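Local structure of D-alanyl-lipoteichoic acid synthetase (Streptococcus pneumoniae, 3BMA) at residues Glu14-Phe26 with Glu65-Gln78. The protein probably takes part in the D-alanylation of lipoteichoic acid at the cell membrane, as a DltD-family protein of the SGNH hydrolase clan. The protein carries 1 engineered substitution. Sequence-based numbering, arbitrary orientation.
Sequences EKRSAVATTIDSF and EKYNRSYRPYLLGQ
A18 and Y74 make the tight centre of this contact, a worked example of how a helix can be fastened to the edge strand of a sheet. The Y74 side chain leaves with CG opposite the backbone N (chi1 -163°), which lays its ring against helix 14-18, and A18 CA sits over one face, 3.9 Å from the ring centroid, as a CH-pi contact. The next residue adds a direct backbone bond: L75 N donates to A18 O at 2.9 Å, nearly straight (164°) and in the carbonyl plane. L75 CB also meets T21 CG2 at 3.8 Å. Two waters also span the segments: one accepts from T21 N and lies within hydrogen-bonding reach of S17 O, S25 OG and L75 O; the other donates to L75 O, accepts from G77 N and pairs with S25 OG. Farther along, the edge of the F26 ring abuts the L76 backbone, CD1 to C 3.5 Å.

The partly exposed flank is looser. The extended K15 crosses E65 at about a right angle in a weak salt bridge, NZ to OE2 3.5 Å, while R72 NE holds the same oxygen more closely at 3.1 Å.

Strand 72-76 borders the parallel sheet beside strand 43-47; helix 29-36 packs against Y74, and Y205 of helix 202-210 touches K15, V19 and E65.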
loop_
_atom_site.group_PDB
_atom_site.type_symbol
_atom_site.label_atom_id
_atom_site.label_comp_id
_atom_site.label_asym_id
_atom_site.label_seq_id
_atom_site.Cartn_x
_atom_site.Cartn_y
_atom_site.Cartn_z
ATOM N N GLU C 14 31.996 -20.771 0.943
ATOM C CA GLU C 14 32.275 -19.828 -0.135
ATOM C C GLU C 14 33.212 -20.384 -1.195
ATOM O O GLU C 14 33.057 -20.078 -2.375
ATOM C CB GLU C 14 32.836 -18.535 0.435
ATOM C CG GLU C 14 31.817 -17.768 1.236
ATOM C CD GLU C 14 32.445 -16.747 2.142
ATOM O OE1 GLU C 14 33.560 -16.275 1.838
ATOM O OE2 GLU C 14 31.813 -16.413 3.159
ATOM N N LYS C 15 34.178 -21.194 -0.767
ATOM C CA LYS C 15 35.109 -21.846 -1.681
ATOM C C LYS C 15 34.398 -22.863 -2.566
ATOM O O LYS C 15 34.717 -22.987 -3.751
ATOM C CB LYS C 15 36.255 -22.511 -0.912
ATOM C CG LYS C 15 37.275 -21.525 -0.367
ATOM C CD LYS C 15 38.490 -22.232 0.206
ATOM C CE LYS C 15 39.640 -21.253 0.410
ATOM N NZ LYS C 15 40.800 -21.884 1.091
ATOM N N ARG C 16 33.427 -23.568 -1.988
ATOM C CA ARG C 16 32.635 -24.559 -2.723
ATOM C C ARG C 16 31.682 -23.909 -3.728
ATOM O O ARG C 16 31.474 -24.439 -4.820
ATOM C CB ARG C 16 31.872 -25.465 -1.755
ATOM C CG ARG C 16 32.788 -26.286 -0.872
ATOM C CD ARG C 16 32.032 -27.191 0.072
ATOM N NE ARG C 16 32.741 -27.283 1.346
ATOM C CZ ARG C 16 32.322 -26.732 2.482
ATOM N NH1 ARG C 16 31.173 -26.072 2.525
ATOM N NH2 ARG C 16 33.042 -26.865 3.588
ATOM N N SER C 17 31.126 -22.759 -3.353
ATOM C CA SER C 17 30.241 -21.982 -4.225
ATOM C C SER C 17 31.001 -21.368 -5.396
ATOM O O SER C 17 30.478 -21.284 -6.508
ATOM C CB SER C 17 29.556 -20.867 -3.433
ATOM O OG SER C 17 28.841 -21.396 -2.334
ATOM N N ALA C 18 32.238 -20.952 -5.127
ATOM C CA ALA C 18 33.096 -20.286 -6.105
ATOM C C ALA C 18 33.428 -21.148 -7.312
ATOM O O ALA C 18 33.589 -20.634 -8.417
ATOM C CB ALA C 18 34.367 -19.814 -5.439
ATOM N N VAL C 19 33.522 -22.457 -7.092
ATOM C CA VAL C 19 33.925 -23.399 -8.136
ATOM C C VAL C 19 32.832 -24.410 -8.508
ATOM O O VAL C 19 33.079 -25.327 -9.294
ATOM C CB VAL C 19 35.226 -24.151 -7.748
ATOM C CG1 VAL C 19 36.358 -23.169 -7.502
ATOM C CG2 VAL C 19 35.004 -25.017 -6.521
ATOM N N ALA C 20 31.633 -24.233 -7.947
ATOM C CA ALA C 20 30.507 -25.152 -8.181
ATOM C C ALA C 20 30.021 -25.153 -9.626
ATOM O O ALA C 20 29.654 -26.205 -10.157
ATOM C CB ALA C 20 29.346 -24.836 -7.247
ATOM N N THR C 21 30.043 -23.974 -10.251
ATOM C CA THR C 21 29.519 -23.748 -11.608
ATOM C C THR C 21 28.185 -24.458 -11.867
ATOM O O THR C 21 28.040 -25.213 -12.833
ATOM C CB THR C 21 30.562 -24.076 -12.725
ATOM O OG1 THR C 21 31.058 -25.412 -12.567
ATOM C CG2 THR C 21 31.725 -23.091 -12.690
ATOM N N THR C 22 27.232 -24.237 -10.967
ATOM C CA THR C 22 25.874 -24.738 -11.135
ATOM C C THR C 22 24.997 -23.565 -11.536
ATOM O O THR C 22 25.474 -22.430 -11.623
ATOM C CB THR C 22 25.319 -25.399 -9.844
ATOM O OG1 THR C 22 25.515 -24.528 -8.721
ATOM C CG2 THR C 22 25.997 -26.740 -9.581
ATOM N N ILE C 23 23.722 -23.847 -11.789
ATOM C CA ILE C 23 22.741 -22.811 -12.095
ATOM C C ILE C 23 22.532 -21.953 -10.850
ATOM O O ILE C 23 22.466 -20.726 -10.945
ATOM C CB ILE C 23 21.409 -23.426 -12.603
ATOM C CG1 ILE C 23 21.643 -24.188 -13.911
ATOM C CG2 ILE C 23 20.360 -22.347 -12.826
ATOM C CD1 ILE C 23 20.595 -25.231 -14.221
ATOM N N ASP C 24 22.488 -22.612 -9.691
ATOM C CA ASP C 24 22.313 -21.958 -8.391
ATOM C C ASP C 24 23.414 -20.960 -8.036
ATOM O O ASP C 24 23.117 -19.846 -7.625
ATOM C CB ASP C 24 22.167 -22.998 -7.274
ATOM C CG ASP C 24 20.765 -23.597 -7.198
ATOM O OD1 ASP C 24 20.498 -24.338 -6.226
ATOM O OD2 ASP C 24 19.930 -23.333 -8.093
ATOM N N SER C 25 24.677 -21.349 -8.218
ATOM C CA SER C 25 25.810 -20.466 -7.913
ATOM C C SER C 25 25.792 -19.190 -8.758
ATOM O O SER C 25 26.301 -18.152 -8.336
ATOM C CB SER C 25 27.149 -21.203 -8.067
ATOM O OG SER C 25 27.418 -21.533 -9.420
ATOM N N PHE C 26 25.182 -19.278 -9.937
ATOM C CA PHE C 26 25.033 -18.136 -10.825
ATOM C C PHE C 26 23.781 -17.285 -10.562
ATOM O O PHE C 26 23.903 -16.074 -10.367
ATOM C CB PHE C 26 25.073 -18.583 -12.292
ATOM C CG PHE C 26 25.039 -17.443 -13.270
ATOM C CD1 PHE C 26 26.197 -16.746 -13.579
ATOM C CD2 PHE C 26 23.845 -17.062 -13.881
ATOM C CE1 PHE C 26 26.169 -15.690 -14.476
ATOM C CE2 PHE C 26 23.809 -16.001 -14.777
ATOM C CZ PHE C 26 24.978 -15.317 -15.077
ATOM N N GLU C 65 44.451 -21.695 -5.580
ATOM C CA GLU C 65 44.337 -22.475 -4.349
ATOM C C GLU C 65 45.667 -23.069 -3.878
ATOM O O GLU C 65 46.035 -22.911 -2.708
ATOM C CB GLU C 65 43.268 -23.568 -4.495
ATOM C CG GLU C 65 42.957 -24.340 -3.207
ATOM C CD GLU C 65 42.591 -23.438 -2.034
ATOM O OE1 GLU C 65 43.183 -23.621 -0.951
ATOM O OE2 GLU C 65 41.723 -22.549 -2.193
ATOM N N LYS C 66 46.371 -23.755 -4.782
ATOM C CA LYS C 66 47.681 -24.343 -4.478
ATOM C C LYS C 66 48.680 -23.264 -4.067
ATOM O O LYS C 66 49.349 -23.391 -3.039
ATOM C CB LYS C 66 48.198 -25.182 -5.667
ATOM C CG LYS C 66 49.731 -25.423 -5.769
ATOM C CD LYS C 66 50.378 -26.120 -4.550
ATOM C CE LYS C 66 50.019 -27.585 -4.427
ATOM N NZ LYS C 66 50.808 -28.414 -5.373
ATOM N N TYR C 67 48.743 -22.191 -4.847
ATOM C CA TYR C 67 49.759 -21.164 -4.644
ATOM C C TYR C 67 49.335 -20.039 -3.694
ATOM O O TYR C 67 50.058 -19.046 -3.552
ATOM C CB TYR C 67 50.258 -20.638 -5.997
ATOM C CG TYR C 67 50.797 -21.750 -6.877
ATOM C CD1 TYR C 67 51.967 -22.428 -6.534
ATOM C CD2 TYR C 67 50.125 -22.143 -8.031
ATOM C CE1 TYR C 67 52.460 -23.458 -7.325
ATOM C CE2 TYR C 67 50.609 -23.173 -8.831
ATOM C CZ TYR C 67 51.778 -23.825 -8.471
ATOM O OH TYR C 67 52.263 -24.843 -9.259
ATOM N N ASN C 68 48.181 -20.225 -3.042
ATOM C CA ASN C 68 47.666 -19.341 -1.983
ATOM C C ASN C 68 47.707 -17.858 -2.364
ATOM O O ASN C 68 48.313 -17.028 -1.674
ATOM C CB ASN C 68 48.389 -19.616 -0.647
ATOM C CG ASN C 68 47.690 -18.980 0.557
ATOM O OD1 ASN C 68 46.503 -18.647 0.507
ATOM N ND2 ASN C 68 48.435 -18.807 1.644
ATOM N N ARG C 69 47.065 -17.539 -3.483
ATOM C CA ARG C 69 47.111 -16.191 -4.047
ATOM C C ARG C 69 46.314 -15.182 -3.223
ATOM O O ARG C 69 45.553 -15.561 -2.331
ATOM C CB ARG C 69 46.648 -16.210 -5.507
ATOM C CG ARG C 69 47.568 -17.018 -6.407
ATOM C CD ARG C 69 47.222 -16.856 -7.864
ATOM N NE ARG C 69 48.305 -17.337 -8.718
ATOM C CZ ARG C 69 48.261 -17.369 -10.047
ATOM N NH1 ARG C 69 47.185 -16.949 -10.694
ATOM N NH2 ARG C 69 49.300 -17.819 -10.731
ATOM N N SER C 70 46.494 -13.898 -3.524
ATOM C CA SER C 70 45.791 -12.820 -2.821
ATOM C C SER C 70 44.312 -12.696 -3.223
ATOM O O SER C 70 43.619 -11.769 -2.793
ATOM C CB SER C 70 46.522 -11.485 -3.020
ATOM O OG SER C 70 46.707 -11.195 -4.397
ATOM N N TYR C 71 43.844 -13.635 -4.043
ATOM C CA TYR C 71 42.462 -13.675 -4.508
ATOM C C TYR C 71 42.024 -15.104 -4.827
ATOM O O TYR C 71 42.860 -15.985 -5.031
ATOM C CB TYR C 71 42.273 -12.775 -5.740
ATOM C CG TYR C 71 43.017 -13.226 -6.979
ATOM C CD1 TYR C 71 44.298 -12.750 -7.258
ATOM C CD2 TYR C 71 42.434 -14.116 -7.885
ATOM C CE1 TYR C 71 44.988 -13.162 -8.396
ATOM C CE2 TYR C 71 43.118 -14.540 -9.019
ATOM C CZ TYR C 71 44.391 -14.054 -9.271
ATOM O OH TYR C 71 45.065 -14.466 -10.397
ATOM N N ARG C 72 40.708 -15.315 -4.859
ATOM C CA ARG C 72 40.105 -16.528 -5.399
ATOM C C ARG C 72 39.086 -16.129 -6.463
ATOM O O ARG C 72 38.371 -15.147 -6.284
ATOM C CB ARG C 72 39.403 -17.335 -4.306
ATOM C CG ARG C 72 40.307 -17.905 -3.221
ATOM C CD ARG C 72 41.328 -18.897 -3.776
ATOM N NE ARG C 72 42.166 -19.477 -2.723
ATOM C CZ ARG C 72 43.240 -18.896 -2.192
ATOM N NH1 ARG C 72 43.637 -17.696 -2.604
ATOM N NH2 ARG C 72 43.926 -19.518 -1.245
ATOM N N PRO C 73 39.036 -16.861 -7.590
ATOM C CA PRO C 73 37.967 -16.617 -8.561
ATOM C C PRO C 73 36.608 -17.104 -8.058
ATOM O O PRO C 73 36.526 -18.176 -7.459
ATOM C CB PRO C 73 38.397 -17.445 -9.783
ATOM C CG PRO C 73 39.828 -17.830 -9.535
ATOM C CD PRO C 73 39.967 -17.905 -8.051
ATOM N N TYR C 74 35.568 -16.297 -8.263
ATOM C CA TYR C 74 34.190 -16.769 -8.145
ATOM C C TYR C 74 33.657 -16.930 -9.559
ATOM O O TYR C 74 33.370 -15.947 -10.238
ATOM C CB TYR C 74 33.298 -15.813 -7.337
ATOM C CG TYR C 74 32.009 -16.475 -6.867
ATOM C CD1 TYR C 74 31.881 -16.942 -5.561
ATOM C CD2 TYR C 74 30.930 -16.661 -7.737
ATOM C CE1 TYR C 74 30.713 -17.569 -5.132
ATOM C CE2 TYR C 74 29.758 -17.290 -7.319
ATOM C CZ TYR C 74 29.657 -17.739 -6.015
ATOM O OH TYR C 74 28.497 -18.354 -5.597
ATOM N N LEU C 75 33.524 -18.177 -9.991
ATOM C CA LEU C 75 33.180 -18.478 -11.374
ATOM C C LEU C 75 31.691 -18.276 -11.632
ATOM O O LEU C 75 30.847 -19.011 -11.115
ATOM C CB LEU C 75 33.635 -19.892 -11.748
ATOM C CG LEU C 75 35.077 -20.273 -11.371
ATOM C CD1 LEU C 75 35.275 -21.777 -11.463
ATOM C CD2 LEU C 75 36.114 -19.526 -12.204
ATOM N N LEU C 76 31.387 -17.255 -12.426
ATOM C CA LEU C 76 30.016 -16.870 -12.715
ATOM C C LEU C 76 29.662 -17.114 -14.173
ATOM O O LEU C 76 29.875 -16.254 -15.031
ATOM C CB LEU C 76 29.791 -15.402 -12.353
ATOM C CG LEU C 76 29.805 -15.056 -10.865
ATOM C CD1 LEU C 76 30.179 -13.602 -10.664
ATOM C CD2 LEU C 76 28.461 -15.367 -10.220
ATOM N N GLY C 77 29.113 -18.291 -14.450
ATOM C CA GLY C 77 28.654 -18.609 -15.790
ATOM C C GLY C 77 28.249 -20.049 -16.007
ATOM O O GLY C 77 28.711 -20.954 -15.310
ATOM N N GLN C 78 27.370 -20.244 -16.986
ATOM C CA GLN C 78 26.951 -21.564 -17.442
ATOM C C GLN C 78 26.756 -21.530 -18.958
ATOM O O GLN C 78 26.859 -20.468 -19.573
ATOM C CB GLN C 78 25.650 -21.978 -16.749
ATOM C CG GLN C 78 25.789 -22.540 -15.343
ATOM C CD GLN C 78 26.425 -23.909 -15.338
ATOM O OE1 GLN C 78 25.760 -24.917 -15.567
ATOM N NE2 GLN C 78 27.724 -23.954 -15.079
HETATM O O HOH W 1 30.373 -21.193 -9.205
HETATM O O HOH W 2 28.246 -19.861 -11.968
#